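Local coordinates for protein Epf (PDB 4ES9) that is probably a cell-surface adhesin that attaches the bacterium to host cells through its N-terminal region, at residues K158-E163 and D173-F178; D111-I116 and S238-T243. All coordinates share one frame; numbering follows the deposited sequence.

Contact 1: residues K158-E163 and D173-F178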
loop_
_atom_site.group_PDB
_atom_site.type_symbol
_atom_site.label_atom_id
_atom_site.label_comp_id
_atom_site.label_asym_id
_atom_site.label_seq_id
_atom_site.Cartn_x
_atom_site.Cartn_y
_atom_site.Cartn_z
ATOM N N LYS A 158 1.697 -9.329 -5.721
ATOM C CA LYS A 158 2.291 -9.714 -6.985
ATOM C C LYS A 158 3.369 -8.739 -7.422
ATOM O O LYS A 158 3.100 -7.552 -7.574
ATOM C CB LYS A 158 1.204 -9.816 -8.091
ATOM C CG LYS A 158 1.723 -10.408 -9.404
ATOM C CD LYS A 158 1.199 -9.666 -10.628
ATOM C CE LYS A 158 1.199 -10.529 -11.877
ATOM N NZ LYS A 158 2.551 -10.704 -12.482
ATOM N N ILE A 159 4.590 -9.268 -7.652
ATOM C CA ILE A 159 5.710 -8.547 -8.245
ATOM C C ILE A 159 5.474 -8.719 -9.702
ATOM O O ILE A 159 5.363 -9.864 -10.171
ATOM C CB ILE A 159 7.154 -9.016 -7.845
ATOM C CG1 ILE A 159 7.361 -9.185 -6.330
ATOM C CG2 ILE A 159 8.208 -8.091 -8.485
ATOM C CD1 ILE A 159 8.519 -10.107 -5.925
ATOM N N GLU A 160 5.386 -7.622 -10.435
ATOM C CA GLU A 160 5.140 -7.707 -11.872
ATOM C C GLU A 160 6.260 -8.513 -12.570
ATOM O O GLU A 160 7.441 -8.173 -12.465
ATOM C CB GLU A 160 5.006 -6.304 -12.459
ATOM C CG GLU A 160 4.389 -6.274 -13.841
ATOM C CD GLU A 160 4.201 -4.865 -14.354
ATOM O OE1 GLU A 160 3.260 -4.185 -13.885
ATOM O OE2 GLU A 160 5.010 -4.429 -15.205
ATOM N N GLY A 161 5.849 -9.617 -13.201
ATOM C CA GLY A 161 6.699 -10.535 -13.954
ATOM C C GLY A 161 7.691 -11.364 -13.149
ATOM O O GLY A 161 8.601 -11.944 -13.745
ATOM N N GLU A 162 7.529 -11.448 -11.807
ATOM C CA GLU A 162 8.453 -12.174 -10.921
ATOM C C GLU A 162 7.714 -12.898 -9.796
ATOM O O GLU A 162 6.588 -12.541 -9.461
ATOM C CB GLU A 162 9.459 -11.178 -10.269
ATOM C CG GLU A 162 10.604 -10.699 -11.133
ATOM C CD GLU A 162 11.390 -9.496 -10.620
ATOM O OE1 GLU A 162 11.817 -9.476 -9.443
ATOM O OE2 GLU A 162 11.636 -8.591 -11.442
ATOM N N GLU A 163 8.371 -13.877 -9.161
ATOM C CA GLU A 163 7.833 -14.574 -7.979
ATOM C C GLU A 163 8.530 -14.056 -6.718
ATOM O O GLU A 163 9.641 -13.542 -6.809
ATOM C CB GLU A 163 8.001 -16.103 -8.095
ATOM C CG GLU A 163 7.192 -16.746 -9.218
ATOM C CD GLU A 163 5.694 -16.492 -9.237
ATOM O OE1 GLU A 163 5.047 -16.582 -8.170
ATOM O OE2 GLU A 163 5.164 -16.197 -10.329
ATOM N N ASP A 173 13.643 -1.298 -12.663
ATOM C CA ASP A 173 12.323 -0.906 -12.146
ATOM C C ASP A 173 11.532 -2.104 -11.681
ATOM O O ASP A 173 11.459 -3.097 -12.383
ATOM C CB ASP A 173 11.508 -0.154 -13.222
ATOM C CG ASP A 173 12.065 1.210 -13.577
ATOM O OD1 ASP A 173 13.028 1.639 -12.929
ATOM O OD2 ASP A 173 11.523 1.849 -14.487
ATOM N N LYS A 174 10.949 -2.011 -10.498
ATOM C CA LYS A 174 10.095 -3.076 -9.946
ATOM C C LYS A 174 8.700 -2.523 -9.661
ATOM O O LYS A 174 8.567 -1.355 -9.299
ATOM C CB LYS A 174 10.707 -3.695 -8.663
ATOM C CG LYS A 174 12.104 -4.297 -8.819
ATOM C CD LYS A 174 12.139 -5.498 -9.777
ATOM C CE LYS A 174 13.546 -6.000 -9.943
ATOM N NZ LYS A 174 13.730 -6.789 -11.191
ATOM N N THR A 175 7.658 -3.361 -9.846
ATOM C CA THR A 175 6.275 -2.993 -9.543
ATOM C C THR A 175 5.669 -4.078 -8.650
ATOM O O THR A 175 5.758 -5.253 -8.985
ATOM C CB THR A 175 5.439 -2.763 -10.824
ATOM O OG1 THR A 175 6.003 -1.691 -11.567
ATOM C CG2 THR A 175 3.957 -2.453 -10.525
ATOM N N ILE A 176 5.077 -3.686 -7.519
ATOM C CA ILE A 176 4.421 -4.642 -6.610
ATOM C C ILE A 176 2.994 -4.151 -6.344
ATOM O O ILE A 176 2.807 -3.051 -5.825
ATOM C CB ILE A 176 5.169 -4.943 -5.277
ATOM C CG1 ILE A 176 6.672 -5.234 -5.486
ATOM C CG2 ILE A 176 4.469 -6.108 -4.502
ATOM C CD1 ILE A 176 7.486 -5.232 -4.144
ATOM N N SER A 177 2.002 -4.975 -6.681
ATOM C CA SER A 177 0.597 -4.680 -6.430
ATOM C C SER A 177 0.075 -5.616 -5.321
ATOM O O SER A 177 0.585 -6.725 -5.165
ATOM C CB SER A 177 -0.224 -4.826 -7.708
ATOM O OG SER A 177 -0.219 -6.166 -8.175
ATOM N N PHE A 178 -0.898 -5.139 -4.525
ATOM C CA PHE A 178 -1.457 -5.895 -3.391
ATOM C C PHE A 178 -2.738 -5.251 -2.904
ATOM O O PHE A 178 -2.992 -4.062 -3.165
ATOM C CB PHE A 178 -0.443 -6.002 -2.213
ATOM C CG PHE A 178 -0.155 -4.722 -1.448
ATOM C CD1 PHE A 178 0.748 -3.790 -1.934
ATOM C CD2 PHE A 178 -0.788 -4.454 -0.244
ATOM C CE1 PHE A 178 1.002 -2.609 -1.230
ATOM C CE2 PHE A 178 -0.540 -3.272 0.454
ATOM C CZ PHE A 178 0.361 -2.361 -0.035
HETATM O O HOH W 1 1.974 -6.280 -10.047
HETATM O O HOH W 2 8.415 -5.792 -11.329
#
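The side chains of E162 and K174 cross at about a right angle. NZ of K174 meets OE2 of E162 at 2.8 Å from the syn side, 16° out of the carboxylate plane. OE1 of E162 turns to R169 and K174 NZ also donates to the carbonyl of E170, so the salt bridge has partners at both ends within the connecting loop. Further along, I159 and I176 lie side by side and point the same way, their CG1 atoms 4.1 Å apart, and Y131 of the facing sheet covers both. Strand 154-159 is the edge strand and 172-180 its inner neighbour, in one sheet of a beta-sandwich consistent with a carbohydrate-binding-module-like jelly roll. I159 and I176 are a non-hydrogen-bonded antiparallel pair, while K158 and S177 form the hydrogen-bonded pair beside them. At the end of the ladder E160 N reaches T175 O at 2.8 Å, and a type II turn from I159 to E162 then bends the chain back toward K174. With CG anti to the backbone N (chi1 -164°), E160 runs alongside T175 and brings OE1 to 3.8 Å from T175 CG2. One water bridges K158 O and S177 OG; another links E160 O to T175 N.

Contact 2: residues D111-I116 and S238-T243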
loop_
_atom_site.group_PDB
_atom_site.type_symbol
_atom_site.label_atom_id
_atom_site.label_comp_id
_atom_site.label_asym_id
_atom_site.label_seq_id
_atom_site.Cartn_x
_atom_site.Cartn_y
_atom_site.Cartn_z
ATOM N N ASP A 111 -9.024 -2.959 2.347
ATOM C CA ASP A 111 -9.610 -3.541 1.138
ATOM C C ASP A 111 -9.415 -2.639 -0.108
ATOM O O ASP A 111 -10.124 -2.790 -1.108
ATOM C CB ASP A 111 -11.098 -3.886 1.388
ATOM C CG ASP A 111 -11.725 -4.834 0.381
ATOM O OD1 ASP A 111 -11.057 -5.820 -0.002
ATOM O OD2 ASP A 111 -12.905 -4.622 0.026
ATOM N N HIS A 112 -8.406 -1.748 -0.071
ATOM C CA HIS A 112 -8.009 -0.921 -1.219
ATOM C C HIS A 112 -6.826 -1.593 -1.939
ATOM O O HIS A 112 -6.119 -2.417 -1.338
ATOM C CB HIS A 112 -7.668 0.511 -0.761
ATOM C CG HIS A 112 -8.838 1.457 -0.818
ATOM N ND1 HIS A 112 -8.684 2.768 -1.217
ATOM C CD2 HIS A 112 -10.150 1.233 -0.559
ATOM C CE1 HIS A 112 -9.895 3.305 -1.165
ATOM N NE2 HIS A 112 -10.806 2.423 -0.763
ATOM N N ASP A 113 -6.636 -1.284 -3.231
ATOM C CA ASP A 113 -5.548 -1.838 -4.032
ATOM C C ASP A 113 -4.460 -0.799 -4.182
ATOM O O ASP A 113 -4.758 0.367 -4.463
ATOM C CB ASP A 113 -6.051 -2.322 -5.418
ATOM C CG ASP A 113 -7.067 -3.458 -5.340
ATOM O OD1 ASP A 113 -6.817 -4.430 -4.607
ATOM O OD2 ASP A 113 -8.110 -3.363 -5.995
ATOM N N TYR A 114 -3.190 -1.217 -3.975
ATOM C CA TYR A 114 -2.039 -0.311 -4.043
ATOM C C TYR A 114 -0.984 -0.802 -5.028
ATOM O O TYR A 114 -0.906 -2.004 -5.340
ATOM C CB TYR A 114 -1.415 -0.114 -2.644
ATOM C CG TYR A 114 -2.362 0.583 -1.692
ATOM C CD1 TYR A 114 -2.407 1.969 -1.613
ATOM C CD2 TYR A 114 -3.251 -0.143 -0.907
ATOM C CE1 TYR A 114 -3.321 2.621 -0.782
ATOM C CE2 TYR A 114 -4.182 0.495 -0.089
ATOM C CZ TYR A 114 -4.209 1.877 -0.023
ATOM O OH TYR A 114 -5.096 2.496 0.824
ATOM N N LYS A 115 -0.154 0.140 -5.498
ATOM C CA LYS A 115 0.925 -0.124 -6.425
ATOM C C LYS A 115 2.226 0.506 -5.914
ATOM O O LYS A 115 2.355 1.732 -5.876
ATOM C CB LYS A 115 0.544 0.384 -7.818
ATOM C CG LYS A 115 1.530 0.039 -8.930
ATOM C CD LYS A 115 1.203 0.883 -10.173
ATOM C CE LYS A 115 2.269 0.848 -11.232
ATOM N NZ LYS A 115 2.012 1.838 -12.310
ATOM N N ILE A 116 3.173 -0.346 -5.509
ATOM C CA ILE A 116 4.517 0.033 -5.074
ATOM C C ILE A 116 5.434 0.005 -6.288
ATOM O O ILE A 116 5.398 -0.951 -7.073
ATOM C CB ILE A 116 5.051 -0.891 -3.936
ATOM C CG1 ILE A 116 4.245 -0.658 -2.625
ATOM C CG2 ILE A 116 6.566 -0.690 -3.676
ATOM C CD1 ILE A 116 4.430 -1.692 -1.521
ATOM N N SER A 238 -18.865 -4.741 -7.295
ATOM C CA SER A 238 -17.489 -4.720 -7.740
ATOM C C SER A 238 -17.196 -5.935 -8.641
ATOM O O SER A 238 -17.733 -7.020 -8.425
ATOM C CB SER A 238 -16.560 -4.691 -6.538
ATOM O OG SER A 238 -15.240 -4.406 -6.958
ATOM N N ASP A 239 -16.348 -5.738 -9.646
ATOM C CA ASP A 239 -15.918 -6.773 -10.590
ATOM C C ASP A 239 -14.629 -7.483 -10.123
ATOM O O ASP A 239 -14.289 -8.544 -10.663
ATOM C CB ASP A 239 -15.671 -6.150 -11.984
ATOM C CG ASP A 239 -16.901 -6.016 -12.861
ATOM O OD1 ASP A 239 -17.886 -6.766 -12.631
ATOM O OD2 ASP A 239 -16.862 -5.203 -13.813
ATOM N N ASP A 240 -13.905 -6.891 -9.137
ATOM C CA ASP A 240 -12.623 -7.432 -8.672
ATOM C C ASP A 240 -12.648 -7.939 -7.205
ATOM O O ASP A 240 -11.583 -8.119 -6.608
ATOM C CB ASP A 240 -11.496 -6.389 -8.876
ATOM C CG ASP A 240 -11.679 -5.015 -8.223
ATOM O OD1 ASP A 240 -12.541 -4.888 -7.318
ATOM O OD2 ASP A 240 -10.946 -4.074 -8.604
ATOM N N GLY A 241 -13.839 -8.204 -6.657
ATOM C CA GLY A 241 -13.987 -8.733 -5.302
ATOM C C GLY A 241 -13.915 -7.747 -4.142
ATOM O O GLY A 241 -13.984 -8.167 -2.982
ATOM N N ARG A 242 -13.768 -6.442 -4.427
ATOM C CA ARG A 242 -13.721 -5.388 -3.406
ATOM C C ARG A 242 -15.082 -5.311 -2.684
ATOM O O ARG A 242 -16.120 -5.402 -3.340
ATOM C CB ARG A 242 -13.350 -4.053 -4.081
ATOM C CG ARG A 242 -13.124 -2.881 -3.138
ATOM C CD ARG A 242 -13.063 -1.594 -3.937
ATOM N NE ARG A 242 -13.160 -0.417 -3.073
ATOM C CZ ARG A 242 -13.609 0.768 -3.464
ATOM N NH1 ARG A 242 -13.991 0.959 -4.720
ATOM N NH2 ARG A 242 -13.652 1.782 -2.610
ATOM N N THR A 243 -15.073 -5.203 -1.341
ATOM C CA THR A 243 -16.293 -5.126 -0.527
ATOM C C THR A 243 -16.362 -3.799 0.247
ATOM O O THR A 243 -17.464 -3.342 0.537
ATOM C CB THR A 243 -16.437 -6.341 0.423
ATOM O OG1 THR A 243 -15.253 -6.493 1.211
ATOM C CG2 THR A 243 -16.757 -7.637 -0.323
HETATM O O HOH W 3 -12.475 -7.832 -1.015
HETATM O O HOH W 4 -10.006 -2.148 -7.245
#
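OD2 of D111 is gripped by three donors from two consecutive residues, T243 and N244. T243 N meets D111 OD2 at 2.6 Å, nearly in line with its C-O bond, while T243 OG1 donates to this OD2 over 3.2 Å from above the carboxylate plane; N244 N adds the third bond. A chi1 of -164° swings the D111 carboxylate opposite its own amide and across T243 at about a right angle; a water joins its OD1 to G241 O. CG of R242 touches D111, 3.6 Å from its OD2, and D111 O is buried without a polar partner. An extended chain carries the guanidinium on to H112, whose ring plane stands 89° from it, with H112 NE2 and R242 NH2 3.5 Å apart. Both groups are held from outside: R242 NH2 by D248, the H112 nitrogens by D213 and E246 O. Acceptors at both nitrogens may favour a protonated ring, although the nearby guanidinium would oppose it. D113 and D240 approach from opposite directions, with D113 OD2 and D240 OD2 3.9 Å apart and a water between them; the salt bridge of R179 to D113 OD1 probably eases the repulsion, and R179 also binds D240 O. Polar bonds and waters thus join the start of strand 113-123 and the residues before it to a loop of the following beta domain, an interface between a jelly-roll-like module and a probably fibronectin type III-like one.

How the contacts relate
From the N terminus, after the earlier strands of the sandwich, the chain reaches 111-116, at the start of strand 113-123. It then crosses to the facing sheet as strand 127-135 and returns as edge strand 154-159. Contact 1 closes the short loop between 158-163 and 173-178. After strand 202-213 the chain leaves the sandwich, and only at 238-243 does contact 2 close its much larger loop, which encloses contact 1 entirely. The centres lie about 16 Å apart, yet the two contacts meet directly: strands 172-180 and 113-123 are neighbours, with a probable bond from I116 N to I176 O. Contact 1 therefore completes the sheet edge, and contact 2 ties that sheet to the second domain.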